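Local coordinates for glucosidase 2 subunit beta (Schizosaccharomyces pombe, PDB 4XQM), which recognises mannose-rich N-glycans through this lectin (MRH) domain of the beta subunit, supporting the glucosidase II trimming of glucose from immature glycoproteins in the endoplasmic reticulum, at residues 19-22 and 23-27. Residues are numbered along the deposited sequence; the frame is centred on the assembly and turned at random.
Sequences KVVF and YENVF
V21 holds CG1 anti to its backbone N (chi1 -172°), and this methyl makes van der Waals contact with E24 OE1, 3.4 Å from CG1. The straight E24 chain passes slantwise across V21; its other oxygen, OE2, forms a salt bridge with K5. N25 runs beside V21 in the same direction. Its CG sits between backbone N and carbonyl carbon (chi1 37°), and OD1 rests 3.9 Å from V21 CG2. In the backbone, E24 and N25 both lie opposite V21, a classic beta bulge that overlaps the type II turn V21-E24. A hydrogen bond from E24 N to V21 O, 3.1 Å, closes the turn, with the donor above the carbonyl plane; Y46 OH of strand 43-48 also hydrogen-bonds this oxygen. V21 N hydrogen-bonds N25 O at 2.9 Å, almost in line with the carbonyl. K19 and F27 form a hydrogen-bonded antiparallel pair: F27 N to K19 O 2.8 Å, K19 N to F27 O 3.0 Å. V20 and V26 form the next, non-hydrogen-bonded pair; V20 CG2 touches V26 CG1 at 4.2 Å. The turn links strands 16-21 and 25-28, adjacent and antiparallel in the MRH sheet. V20 packs on M87 and V26 on I85 of strand 82-89; N25 and F27 touch L32 of strand 31-40.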
ATOM      1  N   LYS A  19      -6.816  -1.695   0.343  1.00 11.82           N
ATOM      2  CA  LYS A  19      -6.508  -2.729  -0.626  1.00 13.88           C
ATOM      3  C   LYS A  19      -5.169  -2.415  -1.256  1.00 13.76           C
ATOM      4  O   LYS A  19      -5.000  -1.362  -1.886  1.00 15.85           O
ATOM      5  CB  LYS A  19      -7.593  -2.782  -1.692  1.00 14.37           C
ATOM      6  CG  LYS A  19      -7.355  -3.769  -2.808  1.00 22.13           C
ATOM      7  CD  LYS A  19      -8.553  -3.722  -3.760  1.00 29.42           C
ATOM      8  CE  LYS A  19      -9.880  -3.706  -2.981  1.00 30.26           C
ATOM      9  NZ  LYS A  19     -11.072  -3.448  -3.848  1.00 41.86           N
ATOM     10  N   VAL A  20      -4.206  -3.311  -1.049  1.00 10.07           N
ATOM     11  CA  VAL A  20      -2.893  -3.181  -1.666  1.00 11.63           C
ATOM     12  C   VAL A  20      -2.778  -4.228  -2.757  1.00 11.24           C
ATOM     13  O   VAL A  20      -2.976  -5.418  -2.501  1.00 11.91           O
ATOM     14  CB  VAL A  20      -1.743  -3.407  -0.656  1.00  9.12           C
ATOM     15  CG1 VAL A  20      -0.387  -3.387  -1.368  1.00 10.63           C
ATOM     16  CG2 VAL A  20      -1.788  -2.341   0.448  1.00 10.99           C
ATOM     17  N   VAL A  21      -2.488  -3.775  -3.973  1.00 12.63           N
ATOM     18  CA  VAL A  21      -2.194  -4.686  -5.071  1.00 10.57           C
ATOM     19  C   VAL A  21      -0.735  -4.489  -5.485  1.00 11.49           C
ATOM     20  O   VAL A  21      -0.349  -3.416  -5.968  1.00 11.20           O
ATOM     21  CB  VAL A  21      -3.125  -4.455  -6.260  1.00 12.22           C
ATOM     22  CG1 VAL A  21      -2.906  -5.553  -7.289  1.00 13.69           C
ATOM     23  CG2 VAL A  21      -4.559  -4.476  -5.802  1.00 13.59           C
ATOM     24  N   PHE A  22       0.085  -5.519  -5.290  1.00 10.82           N
ATOM     25  CA  PHE A  22       1.523  -5.376  -5.553  1.00 11.02           C
ATOM     26  C   PHE A  22       1.797  -4.950  -7.001  1.00 12.46           C
ATOM     27  O   PHE A  22       1.265  -5.546  -7.942  1.00 12.76           O
ATOM     28  CB  PHE A  22       2.287  -6.667  -5.225  1.00 10.44           C
ATOM     29  CG  PHE A  22       2.332  -7.008  -3.750  1.00 11.31           C
ATOM     30  CD1 PHE A  22       2.313  -6.013  -2.774  1.00 11.89           C
ATOM     31  CD2 PHE A  22       2.419  -8.340  -3.346  1.00 12.17           C
ATOM     32  CE1 PHE A  22       2.369  -6.351  -1.407  1.00 10.66           C
ATOM     33  CE2 PHE A  22       2.471  -8.680  -1.999  1.00 11.36           C
ATOM     34  CZ  PHE A  22       2.446  -7.693  -1.031  1.00 11.46           C
ATOM     35  N   TYR A  23       2.600  -3.893  -7.154  1.00  9.90           N
ATOM     36  CA  TYR A  23       3.046  -3.393  -8.457  1.00 11.61           C
ATOM     37  C   TYR A  23       1.923  -2.826  -9.317  1.00 13.70           C
ATOM     38  O   TYR A  23       2.103  -2.597 -10.517  1.00 16.21           O
ATOM     39  CB  TYR A  23       3.814  -4.474  -9.229  1.00 12.24           C
ATOM     40  CG  TYR A  23       5.085  -4.926  -8.550  1.00 12.42           C
ATOM     41  CD1 TYR A  23       5.925  -4.016  -7.918  1.00 13.29           C
ATOM     42  CD2 TYR A  23       5.437  -6.267  -8.519  1.00 16.25           C
ATOM     43  CE1 TYR A  23       7.098  -4.438  -7.292  1.00 15.00           C
ATOM     44  CE2 TYR A  23       6.596  -6.690  -7.910  1.00 13.99           C
ATOM     45  CZ  TYR A  23       7.423  -5.786  -7.296  1.00 13.23           C
ATOM     46  OH  TYR A  23       8.572  -6.228  -6.680  1.00 15.99           O
ATOM     47  N   GLU A  24       0.774  -2.574  -8.701  1.00 12.90           N
ATOM     48  CA  GLU A  24      -0.327  -1.934  -9.407  1.00 12.85           C
ATOM     49  C   GLU A  24      -0.787  -0.682  -8.655  1.00 14.09           C
ATOM     50  O   GLU A  24      -0.335   0.427  -8.960  1.00 16.43           O
ATOM     51  CB  GLU A  24      -1.457  -2.943  -9.684  1.00 13.41           C
ATOM     52  CG  GLU A  24      -0.977  -4.017 -10.681  1.00 13.38           C
ATOM     53  CD  GLU A  24      -2.025  -5.048 -11.066  1.00 15.44           C
ATOM     54  OE1 GLU A  24      -3.188  -4.960 -10.603  1.00 15.19           O
ATOM     55  OE2 GLU A  24      -1.680  -5.967 -11.855  1.00 14.75           O
ATOM     56  N   ASN A  25      -1.657  -0.846  -7.671  1.00 12.29           N
ATOM     57  CA  ASN A  25      -2.175   0.324  -6.962  1.00 15.40           C
ATOM     58  C   ASN A  25      -2.592   0.035  -5.530  1.00 15.37           C
ATOM     59  O   ASN A  25      -2.683  -1.125  -5.122  1.00 12.99           O
ATOM     60  CB  ASN A  25      -3.344   0.939  -7.742  1.00 17.37           C
ATOM     61  CG  ASN A  25      -4.205  -0.107  -8.404  1.00 19.34           C
ATOM     62  OD1 ASN A  25      -4.436  -1.182  -7.847  1.00 24.12           O
ATOM     63  ND2 ASN A  25      -4.676   0.192  -9.611  1.00 18.49           N
ATOM     64  N   VAL A  26      -2.830   1.106  -4.774  1.00 10.88           N
ATOM     65  CA  VAL A  26      -3.356   1.007  -3.417  1.00 10.34           C
ATOM     66  C   VAL A  26      -4.618   1.844  -3.318  1.00 12.31           C
ATOM     67  O   VAL A  26      -4.645   2.970  -3.822  1.00 11.65           O
ATOM     68  CB  VAL A  26      -2.345   1.535  -2.386  1.00 10.95           C
ATOM     69  CG1 VAL A  26      -2.927   1.455  -0.990  1.00 13.52           C
ATOM     70  CG2 VAL A  26      -1.045   0.732  -2.467  1.00 12.06           C
ATOM     71  N   PHE A  27      -5.651   1.297  -2.676  1.00 11.71           N
ATOM     72  CA  PHE A  27      -6.913   2.021  -2.459  1.00 13.67           C
ATOM     73  C   PHE A  27      -7.338   2.080  -0.994  1.00 15.83           C
ATOM     74  O   PHE A  27      -6.986   1.206  -0.178  1.00 11.98           O
ATOM     75  CB  PHE A  27      -8.065   1.392  -3.245  1.00 13.02           C
ATOM     76  CG  PHE A  27      -7.922   1.503  -4.733  1.00 13.56           C
ATOM     77  CD1 PHE A  27      -7.238   0.527  -5.440  1.00 19.57           C
ATOM     78  CD2 PHE A  27      -8.502   2.556  -5.421  1.00 19.98           C
ATOM     79  CE1 PHE A  27      -7.105   0.612  -6.817  1.00 24.98           C
ATOM     80  CE2 PHE A  27      -8.370   2.650  -6.803  1.00 21.54           C
ATOM     81  CZ  PHE A  27      -7.669   1.677  -7.493  1.00 19.30           C
TER